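Local coordinates for periplasmic sugar-binding protein (Chloroflexus aurantiacus, PDB 4RXU) that binds beta-D-glucopyranose and probably serves as the periplasmic solute-binding component of an ABC-type sugar transporter, at residues Y117-R122 against A164-A169; N168-F173 against E210-I215; N193-V198 against I215-T220. All blocks are in the same frame, centred on the assembly; numbering follows the deposited sequence.

Interaction 1 of 3, residues Y117-R122 against A164-A169. With BGC (beta-D-glucopyranose), chain C.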
loop_
_atom_site.group_PDB
_atom_site.type_symbol
_atom_site.label_atom_id
_atom_site.label_comp_id
_atom_site.label_asym_id
_atom_site.label_seq_id
_atom_site.Cartn_x
_atom_site.Cartn_y
_atom_site.Cartn_z
ATOM N N TYR A 117 9.484 -4.993 -6.236
ATOM C CA TYR A 117 9.618 -3.773 -5.470
ATOM C C TYR A 117 8.246 -3.314 -5.003
ATOM O O TYR A 117 7.364 -3.052 -5.812
ATOM C CB TYR A 117 10.248 -2.693 -6.334
ATOM C CG TYR A 117 10.449 -1.377 -5.604
ATOM C CD1 TYR A 117 11.482 -1.194 -4.713
ATOM C CD2 TYR A 117 9.574 -0.331 -5.805
ATOM C CE1 TYR A 117 11.635 0.001 -4.033
ATOM C CE2 TYR A 117 9.739 0.876 -5.157
ATOM C CZ TYR A 117 10.764 1.025 -4.259
ATOM O OH TYR A 117 10.892 2.223 -3.606
ATOM N N ASP A 118 8.104 -3.250 -3.683
ATOM C CA ASP A 118 6.889 -2.856 -2.966
ATOM C C ASP A 118 5.781 -3.889 -3.085
ATOM O O ASP A 118 5.242 -4.320 -2.076
ATOM C CB ASP A 118 6.352 -1.483 -3.352
ATOM C CG ASP A 118 5.310 -1.027 -2.384
ATOM O OD1 ASP A 118 5.711 -0.486 -1.328
ATOM O OD2 ASP A 118 4.096 -1.274 -2.633
ATOM N N ARG A 119 5.404 -4.220 -4.319
ATOM C CA ARG A 119 4.379 -5.215 -4.622
ATOM C C ARG A 119 5.052 -6.444 -5.164
ATOM O O ARG A 119 6.104 -6.355 -5.817
ATOM C CB ARG A 119 3.419 -4.706 -5.693
ATOM C CG ARG A 119 2.640 -3.488 -5.301
ATOM C CD ARG A 119 1.843 -2.988 -6.484
ATOM N NE ARG A 119 0.983 -1.888 -6.123
ATOM C CZ ARG A 119 0.279 -1.178 -6.985
ATOM N NH1 ARG A 119 0.373 -1.423 -8.284
ATOM N NH2 ARG A 119 -0.503 -0.212 -6.543
ATOM N N LEU A 120 4.433 -7.586 -4.891
ATOM C CA LEU A 120 4.989 -8.871 -5.247
ATOM C C LEU A 120 4.476 -9.390 -6.595
ATOM O O LEU A 120 3.280 -9.461 -6.840
ATOM C CB LEU A 120 4.626 -9.865 -4.134
ATOM C CG LEU A 120 5.254 -11.256 -4.187
ATOM C CD1 LEU A 120 6.775 -11.196 -4.240
ATOM C CD2 LEU A 120 4.743 -12.081 -3.009
ATOM N N ILE A 121 5.408 -9.760 -7.468
ATOM C CA ILE A 121 5.085 -10.528 -8.668
ATOM C C ILE A 121 4.754 -11.948 -8.251
ATOM O O ILE A 121 5.496 -12.567 -7.493
ATOM C CB ILE A 121 6.265 -10.545 -9.659
ATOM C CG1 ILE A 121 6.476 -9.122 -10.180
ATOM C CG2 ILE A 121 5.967 -11.497 -10.809
ATOM C CD1 ILE A 121 7.632 -8.946 -11.134
ATOM N N ARG A 122 3.646 -12.463 -8.768
ATOM C CA ARG A 122 3.106 -13.753 -8.368
ATOM C C ARG A 122 3.170 -14.822 -9.424
ATOM O O ARG A 122 3.322 -14.532 -10.606
ATOM C CB ARG A 122 1.662 -13.582 -7.909
ATOM C CG ARG A 122 1.557 -12.764 -6.630
ATOM C CD ARG A 122 0.119 -12.692 -6.157
ATOM N NE ARG A 122 -0.289 -13.929 -5.473
ATOM C CZ ARG A 122 -1.124 -14.845 -5.924
ATOM N NH1 ARG A 122 -1.707 -14.743 -7.115
ATOM N NH2 ARG A 122 -1.374 -15.899 -5.144
ATOM N N ALA A 164 -7.629 -5.393 -6.428
ATOM C CA ALA A 164 -7.315 -6.834 -6.370
ATOM C C ALA A 164 -6.120 -7.276 -7.200
ATOM O O ALA A 164 -5.542 -8.337 -6.929
ATOM C CB ALA A 164 -8.516 -7.688 -6.725
ATOM N N SER A 165 -5.742 -6.458 -8.184
ATOM C CA SER A 165 -4.525 -6.717 -8.962
ATOM C C SER A 165 -3.214 -6.494 -8.185
ATOM O O SER A 165 -2.130 -6.866 -8.639
ATOM C CB SER A 165 -4.512 -5.854 -10.219
ATOM O OG SER A 165 -4.862 -4.524 -9.881
ATOM N N ASP A 166 -3.329 -5.894 -7.006
ATOM C CA ASP A 166 -2.188 -5.606 -6.126
ATOM C C ASP A 166 -2.171 -6.619 -4.996
ATOM O O ASP A 166 -3.075 -6.631 -4.170
ATOM C CB ASP A 166 -2.389 -4.189 -5.566
ATOM C CG ASP A 166 -1.321 -3.753 -4.618
ATOM O OD1 ASP A 166 -0.337 -4.499 -4.403
ATOM O OD2 ASP A 166 -1.496 -2.614 -4.110
ATOM N N ASN A 167 -1.166 -7.484 -4.943
ATOM C CA ASN A 167 -1.097 -8.426 -3.821
ATOM C C ASN A 167 -1.120 -7.723 -2.465
ATOM O O ASN A 167 -1.593 -8.277 -1.466
ATOM C CB ASN A 167 0.139 -9.304 -3.950
ATOM C CG ASN A 167 0.157 -10.421 -2.954
ATOM O OD1 ASN A 167 -0.736 -11.276 -2.942
ATOM N ND2 ASN A 167 1.191 -10.448 -2.128
ATOM N N ASN A 168 -0.559 -6.524 -2.406
ATOM C CA ASN A 168 -0.575 -5.794 -1.133
ATOM C C ASN A 168 -1.993 -5.507 -0.659
ATOM O O ASN A 168 -2.217 -5.421 0.530
ATOM C CB ASN A 168 0.194 -4.476 -1.233
ATOM C CG ASN A 168 1.685 -4.661 -1.320
ATOM O OD1 ASN A 168 2.218 -5.714 -1.021
ATOM N ND2 ASN A 168 2.372 -3.594 -1.674
ATOM N N ALA A 169 -2.947 -5.353 -1.575
ATOM C CA ALA A 169 -4.332 -5.103 -1.162
ATOM C C ALA A 169 -4.836 -6.269 -0.311
ATOM O O ALA A 169 -5.541 -6.072 0.657
ATOM C CB ALA A 169 -5.226 -4.865 -2.360
HETATM C C2 BGC C . 1.344 0.492 -2.001
HETATM C C3 BGC C . 0.666 1.616 -1.244
HETATM C C4 BGC C . -0.128 2.471 -2.220
HETATM C C5 BGC C . -1.064 1.613 -3.072
HETATM C C6 BGC C . -1.758 2.386 -4.171
HETATM C C1 BGC C . 0.199 -0.275 -2.641
HETATM O O1 BGC C . 0.607 -1.492 -3.195
HETATM O O2 BGC C . 2.089 -0.318 -1.085
HETATM O O3 BGC C . 1.677 2.381 -0.593
HETATM O O4 BGC C . -0.970 3.363 -1.462
HETATM O O5 BGC C . -0.352 0.548 -3.670
HETATM O O6 BGC C . -0.837 3.162 -4.941
HETATM O O HOH W 1 2.669 -7.960 -2.444
HETATM O O HOH W 2 1.081 -7.633 -6.703
HETATM O O HOH W 3 0.906 -14.231 -3.072
#
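Arg119 runs extended from CG to NE (chi2 174°, chi3 175°) and crosses Asp166 at about a right angle, while Asp166 holds CG anti to its backbone N (chi1 179°), which brings CG to the side of Arg119 and the sugar. Arg119 NE and Asp166 OD2 form a salt bridge at 3.3 Å, with Asp166 CB over one face of the guanidinium. Both also grip the anomeric hydroxyl: Arg119 NE donates to BGC O1 and BGC O1 donates to Asp166 OD2, 2.6 Å away. Arg119 NH2 donates to the ring oxygen, BGC O5, at 3.0 Å; the guanidinium is held in turn by Glu42 and the carbonyl of Pro94.

Asn168 ND2 links the two segments a second time, giving a hydrogen bond to Asp118 O at 3.0 Å that arrives from above the carbonyl plane. The same amide nitrogen donates to BGC O1 and, weakly, to BGC O2, whose own proton goes to Asp118 OD2 at 2.7 Å. Asp166 OD1 meanwhile accepts from Asn168 N at 2.9 Å, N-capping the helix that carries Asn168.

Away from the sugar the interface is bridged by water. One molecule takes protons from Leu120 N and Asn167 ND2 and gives one to Asn168 OD1; another joins Leu120 O to Asn167 N. Arg122 CD lies 3.6 Å from Asn167 OD1. Charged and amide side chains from both lobes closing round a pyranose's hydroxyls are characteristic of the interdomain cleft of periplasmic sugar-binding proteins.

Interaction 2 of 3, residues N168-F173 against E210-I215. With BGC (beta-D-glucopyranose), chain C.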
loop_
_atom_site.group_PDB
_atom_site.type_symbol
_atom_site.label_atom_id
_atom_site.label_comp_id
_atom_site.label_asym_id
_atom_site.label_seq_id
_atom_site.Cartn_x
_atom_site.Cartn_y
_atom_site.Cartn_z
ATOM N N ASN A 168 -0.559 -6.524 -2.406
ATOM C CA ASN A 168 -0.575 -5.794 -1.133
ATOM C C ASN A 168 -1.993 -5.507 -0.659
ATOM O O ASN A 168 -2.217 -5.421 0.530
ATOM C CB ASN A 168 0.194 -4.476 -1.233
ATOM C CG ASN A 168 1.685 -4.661 -1.320
ATOM O OD1 ASN A 168 2.218 -5.714 -1.021
ATOM N ND2 ASN A 168 2.372 -3.594 -1.674
ATOM N N ALA A 169 -2.947 -5.353 -1.575
ATOM C CA ALA A 169 -4.332 -5.103 -1.162
ATOM C C ALA A 169 -4.836 -6.269 -0.311
ATOM O O ALA A 169 -5.541 -6.072 0.657
ATOM C CB ALA A 169 -5.226 -4.865 -2.360
ATOM N N PHE A 170 -4.458 -7.487 -0.679
ATOM C CA PHE A 170 -4.838 -8.660 0.109
ATOM C C PHE A 170 -4.103 -8.661 1.439
ATOM O O PHE A 170 -4.681 -9.015 2.489
ATOM C CB PHE A 170 -4.544 -9.942 -0.666
ATOM C CG PHE A 170 -5.534 -10.230 -1.751
ATOM C CD1 PHE A 170 -5.375 -9.675 -2.996
ATOM C CD2 PHE A 170 -6.626 -11.039 -1.518
ATOM C CE1 PHE A 170 -6.285 -9.933 -4.005
ATOM C CE2 PHE A 170 -7.538 -11.288 -2.521
ATOM C CZ PHE A 170 -7.363 -10.736 -3.768
ATOM N N LEU A 171 -2.828 -8.284 1.424
ATOM C CA LEU A 171 -2.038 -8.256 2.676
ATOM C C LEU A 171 -2.567 -7.189 3.633
ATOM O O LEU A 171 -2.726 -7.438 4.831
ATOM C CB LEU A 171 -0.538 -8.041 2.413
ATOM C CG LEU A 171 0.116 -9.176 1.614
ATOM C CD1 LEU A 171 1.547 -8.855 1.171
ATOM C CD2 LEU A 171 0.089 -10.451 2.445
ATOM N N PHE A 172 -2.857 -6.004 3.122
ATOM C CA PHE A 172 -3.385 -4.961 3.986
ATOM C C PHE A 172 -4.732 -5.404 4.552
ATOM O O PHE A 172 -5.045 -5.155 5.705
ATOM C CB PHE A 172 -3.611 -3.658 3.240
ATOM C CG PHE A 172 -2.393 -3.069 2.596
ATOM C CD1 PHE A 172 -1.140 -3.050 3.205
ATOM C CD2 PHE A 172 -2.538 -2.461 1.370
ATOM C CE1 PHE A 172 -0.044 -2.478 2.556
ATOM C CE2 PHE A 172 -1.467 -1.876 0.740
ATOM C CZ PHE A 172 -0.219 -1.886 1.321
ATOM N N PHE A 173 -5.556 -6.024 3.711
ATOM C CA PHE A 173 -6.860 -6.434 4.180
ATOM C C PHE A 173 -6.715 -7.545 5.238
ATOM O O PHE A 173 -7.405 -7.538 6.274
ATOM C CB PHE A 173 -7.764 -6.920 3.069
ATOM C CG PHE A 173 -9.141 -7.193 3.554
ATOM C CD1 PHE A 173 -10.034 -6.160 3.754
ATOM C CD2 PHE A 173 -9.497 -8.482 3.928
ATOM C CE1 PHE A 173 -11.294 -6.422 4.276
ATOM C CE2 PHE A 173 -10.733 -8.747 4.428
ATOM C CZ PHE A 173 -11.621 -7.718 4.631
ATOM N N GLU A 210 -12.071 -16.016 -0.565
ATOM C CA GLU A 210 -13.013 -15.360 0.348
ATOM C C GLU A 210 -12.687 -13.877 0.518
ATOM O O GLU A 210 -13.583 -13.036 0.405
ATOM C CB GLU A 210 -13.055 -16.040 1.707
ATOM C CG GLU A 210 -13.716 -17.401 1.663
ATOM C CD GLU A 210 -13.438 -18.269 2.887
ATOM O OE1 GLU A 210 -12.463 -17.996 3.636
ATOM O OE2 GLU A 210 -14.170 -19.284 3.063
ATOM N N MET A 211 -11.410 -13.564 0.757
ATOM C CA MET A 211 -11.004 -12.158 0.853
ATOM C C MET A 211 -11.379 -11.421 -0.441
ATOM O O MET A 211 -11.830 -10.272 -0.414
ATOM C CB MET A 211 -9.509 -11.990 1.069
ATOM C CG MET A 211 -9.009 -12.299 2.453
ATOM S SD MET A 211 -7.297 -11.730 2.713
ATOM C CE MET A 211 -6.478 -13.248 2.284
ATOM N N ALA A 212 -11.199 -12.092 -1.575
ATOM C CA ALA A 212 -11.452 -11.459 -2.858
ATOM C C ALA A 212 -12.921 -11.076 -3.024
ATOM O O ALA A 212 -13.225 -10.131 -3.698
ATOM C CB ALA A 212 -10.997 -12.352 -3.992
ATOM N N LYS A 213 -13.832 -11.845 -2.435
ATOM C CA LYS A 213 -15.279 -11.503 -2.464
ATOM C C LYS A 213 -15.560 -10.237 -1.658
ATOM O O LYS A 213 -16.356 -9.404 -2.056
ATOM C CB LYS A 213 -16.164 -12.637 -1.935
ATOM C CG LYS A 213 -16.097 -13.898 -2.779
ATOM C CD LYS A 213 -17.194 -14.870 -2.437
ATOM C CE LYS A 213 -16.874 -15.634 -1.190
ATOM N NZ LYS A 213 -18.030 -16.521 -0.880
ATOM N N ILE A 214 -14.889 -10.106 -0.516
ATOM C CA ILE A 214 -15.044 -8.904 0.286
ATOM C C ILE A 214 -14.453 -7.721 -0.454
ATOM O O ILE A 214 -15.111 -6.681 -0.608
ATOM C CB ILE A 214 -14.408 -9.031 1.694
ATOM C CG1 ILE A 214 -15.063 -10.176 2.479
ATOM C CG2 ILE A 214 -14.552 -7.717 2.455
ATOM C CD1 ILE A 214 -14.289 -10.510 3.740
ATOM N N ILE A 215 -13.220 -7.889 -0.925
ATOM C CA ILE A 215 -12.540 -6.802 -1.620
ATOM C C ILE A 215 -13.367 -6.360 -2.818
ATOM O O ILE A 215 -13.484 -5.186 -3.082
ATOM C CB ILE A 215 -11.081 -7.179 -1.990
ATOM C CG1 ILE A 215 -10.277 -7.317 -0.701
ATOM C CG2 ILE A 215 -10.464 -6.205 -3.014
ATOM C CD1 ILE A 215 -8.942 -7.990 -0.887
HETATM C C2 BGC C . 1.344 0.492 -2.001
HETATM C C3 BGC C . 0.666 1.616 -1.244
HETATM C C4 BGC C . -0.128 2.471 -2.220
HETATM C C5 BGC C . -1.064 1.613 -3.072
HETATM C C6 BGC C . -1.758 2.386 -4.171
HETATM C C1 BGC C . 0.199 -0.275 -2.641
HETATM O O1 BGC C . 0.607 -1.492 -3.195
HETATM O O2 BGC C . 2.089 -0.318 -1.085
HETATM O O3 BGC C . 1.677 2.381 -0.593
HETATM O O4 BGC C . -0.970 3.363 -1.462
HETATM O O5 BGC C . -0.352 0.548 -3.670
HETATM O O6 BGC C . -0.837 3.162 -4.941
#
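Ile215 lays its CD1 methyl over one face of the Phe170 ring, a CH-pi contact 4.0 Å from the ring centroid and 16° off the normal, displaced toward the rim. Arg208 adds a cation-pi contact to the same ring. A further aromatic interaction involves sulfur: Met211 SD sits at the edge of the Phe173 ring, 5.5 Å from its centroid, as a Met-aromatic contact. The side chains of Met211 and Phe173 slide past each other in opposite directions.

These contacts join helices 167-185 and 208-218, whose short segments pass almost perpendicular, at 94°, with axes 10.7 Å apart. Both belong to the lobe built on the parallel sheet of strands 155-159, 189-191, 246-249 and 269-274, in the alpha/beta architecture of periplasmic binding proteins.

Apolar packing completes the contact. Ala212 CB meets the edge of the Phe170 ring, 3.9 Å from CE2, while Met211 CB approaches CD2 obliquely. Phe173 has CG anti to its backbone N (chi1 -174°), and its side chain crosses that of Ile214 at about a right angle, Phe173 CZ lying 3.7 Å from Ile214 CG2.

Sugar contacts belong to other side chains of helix 167-185: beside the amide of Asn168, the Phe172 ring presents its edge to the glucose, with CZ 3.7 Å from BGC O2.

Interaction 3 of 3, residues N193-V198 against I215-T220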
loop_
_atom_site.group_PDB
_atom_site.type_symbol
_atom_site.label_atom_id
_atom_site.label_comp_id
_atom_site.label_asym_id
_atom_site.label_seq_id
_atom_site.Cartn_x
_atom_site.Cartn_y
_atom_site.Cartn_z
ATOM N N ASN A 193 -21.131 -2.087 5.180
ATOM C CA ASN A 193 -21.009 -1.999 3.724
ATOM C C ASN A 193 -20.468 -3.226 2.991
ATOM O O ASN A 193 -19.888 -3.111 1.924
ATOM C CB ASN A 193 -20.181 -0.790 3.339
ATOM C CG ASN A 193 -18.732 -0.945 3.704
ATOM O OD1 ASN A 193 -18.397 -1.645 4.655
ATOM N ND2 ASN A 193 -17.862 -0.272 2.955
ATOM N N SER A 194 -20.654 -4.407 3.557
ATOM C CA SER A 194 -20.211 -5.607 2.858
ATOM C C SER A 194 -20.926 -6.834 3.369
ATOM O O SER A 194 -20.581 -7.393 4.412
ATOM C CB SER A 194 -18.683 -5.828 2.974
ATOM O OG SER A 194 -18.312 -7.083 2.430
ATOM N N SER A 195 -21.905 -7.290 2.608
ATOM C CA SER A 195 -22.602 -8.514 2.942
ATOM C C SER A 195 -21.680 -9.730 2.937
ATOM O O SER A 195 -21.858 -10.677 3.711
ATOM C CB SER A 195 -23.778 -8.752 1.976
ATOM O OG SER A 195 -23.357 -8.931 0.633
ATOM N N GLU A 196 -20.668 -9.692 2.082
ATOM C CA GLU A 196 -19.744 -10.814 2.022
ATOM C C GLU A 196 -18.936 -10.883 3.314
ATOM O O GLU A 196 -18.710 -11.983 3.841
ATOM C CB GLU A 196 -18.809 -10.706 0.818
ATOM C CG GLU A 196 -19.498 -10.788 -0.552
ATOM C CD GLU A 196 -19.860 -12.196 -1.022
ATOM O OE1 GLU A 196 -19.509 -13.166 -0.350
ATOM O OE2 GLU A 196 -20.453 -12.337 -2.109
ATOM N N ALA A 197 -18.489 -9.725 3.807
ATOM C CA ALA A 197 -17.741 -9.685 5.062
ATOM C C ALA A 197 -18.616 -10.133 6.223
ATOM O O ALA A 197 -18.163 -10.887 7.081
ATOM C CB ALA A 197 -17.189 -8.309 5.319
ATOM N N VAL A 198 -19.877 -9.704 6.233
ATOM C CA VAL A 198 -20.809 -10.112 7.307
ATOM C C VAL A 198 -20.952 -11.635 7.328
ATOM O O VAL A 198 -20.963 -12.272 8.383
ATOM C CB VAL A 198 -22.186 -9.412 7.183
ATOM C CG1 VAL A 198 -23.226 -10.002 8.125
ATOM C CG2 VAL A 198 -22.042 -7.923 7.449
ATOM N N ILE A 215 -13.220 -7.889 -0.925
ATOM C CA ILE A 215 -12.540 -6.802 -1.620
ATOM C C ILE A 215 -13.367 -6.360 -2.818
ATOM O O ILE A 215 -13.484 -5.186 -3.082
ATOM C CB ILE A 215 -11.081 -7.179 -1.990
ATOM C CG1 ILE A 215 -10.277 -7.317 -0.701
ATOM C CG2 ILE A 215 -10.464 -6.205 -3.014
ATOM C CD1 ILE A 215 -8.942 -7.990 -0.887
ATOM N N GLY A 216 -13.988 -7.299 -3.516
ATOM C CA GLY A 216 -14.820 -6.915 -4.675
ATOM C C GLY A 216 -15.934 -5.952 -4.322
ATOM O O GLY A 216 -16.304 -5.086 -5.097
ATOM N N GLN A 217 -16.512 -6.153 -3.141
ATOM C CA GLN A 217 -17.607 -5.293 -2.674
ATOM C C GLN A 217 -17.143 -3.936 -2.156
ATOM O O GLN A 217 -17.921 -2.970 -2.173
ATOM C CB GLN A 217 -18.377 -5.977 -1.559
ATOM C CG GLN A 217 -19.227 -7.115 -2.040
ATOM C CD GLN A 217 -20.199 -7.541 -0.966
ATOM O OE1 GLN A 217 -19.843 -7.619 0.203
ATOM N NE2 GLN A 217 -21.417 -7.843 -1.359
ATOM N N VAL A 218 -15.903 -3.870 -1.684
ATOM C CA VAL A 218 -15.401 -2.660 -1.000
ATOM C C VAL A 218 -14.169 -2.044 -1.666
ATOM O O VAL A 218 -13.526 -1.188 -1.093
ATOM C CB VAL A 218 -15.167 -2.875 0.523
ATOM C CG1 VAL A 218 -16.420 -3.441 1.185
ATOM C CG2 VAL A 218 -13.949 -3.752 0.816
ATOM N N THR A 219 -13.875 -2.430 -2.900
ATOM C CA THR A 219 -12.643 -1.974 -3.533
ATOM C C THR A 219 -12.730 -0.525 -3.961
ATOM O O THR A 219 -13.728 -0.086 -4.530
ATOM C CB THR A 219 -12.166 -2.872 -4.704
ATOM O OG1 THR A 219 -10.884 -2.412 -5.138
ATOM C CG2 THR A 219 -13.131 -2.858 -5.898
ATOM N N THR A 220 -11.645 0.182 -3.682
ATOM C CA THR A 220 -11.421 1.528 -4.169
ATOM C C THR A 220 -10.665 1.523 -5.485
ATOM O O THR A 220 -10.546 2.565 -6.126
ATOM C CB THR A 220 -10.569 2.316 -3.192
ATOM O OG1 THR A 220 -9.265 1.706 -3.112
ATOM C CG2 THR A 220 -11.195 2.359 -1.841
HETATM O O HOH W 4 -19.702 -1.639 -0.362
#
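Gln217 reaches across to the start of helix 195-199 and engages it through both ends of its amide. Its CG is anti to the carbonyl carbon (chi1 -72°) and the chain is extended beyond, which carries CD to that helix start. Gln217 OE1 accepts two hydrogen bonds: one from Ser194 OG at 2.8 Å, in the carbonyl plane, and one from Glu196 N at 2.9 Å, tilted 31° from that plane. On the other branch, Gln217 NE2 donates to Ser195 OG at 3.0 Å in a nearly straight bond (174°), so three bonds fix the rotation of the amide. Ser194 OG also accepts from Ala197 N at 3.0 Å as the N-cap of the helix; Gln217 thus binds the capping hydroxyl itself as well as a backbone N-H of the first turn.

A water donates to both Asn193 O and Gln217 O. Around this polar core, Glu196 CG comes within 3.3 Å of Gln217 CD as the two side chains cross at about a right angle, and Val218 CG1 rests 3.7 Å from Ser194 CB. Asn193 ND2 turns to the carbonyl of Leu159, at the end of strand 155-159. The contact therefore ties the C-terminal part of helix 208-218 to the turn after strand 189-191 and the first residues of helix 195-199.

Overall arrangement
The three contacts form a row leading from the sugar site into one lobe. Interaction 1 connects the two lobes at the glucose, joining the loop after strand 113-117 to the start of helix 167-185. Interactions 2 and 3 lie within the lobe of the four-stranded parallel sheet. Interaction 2, centred about 11 Å from interaction 1, shares Asn168 and Ala169 with interaction 1 and adds helix 208-218. Interaction 3, centred about 9 Å from interaction 2, shares Ile215 with it. In sequence, interaction 1 closes before interaction 3 opens, while the segments of interactions 2 and 3 alternate. Interaction 3, whose centre is about 19 Å from that of interaction 1, joins helix 208-218 to the start of helix 195-199, away from the sugar.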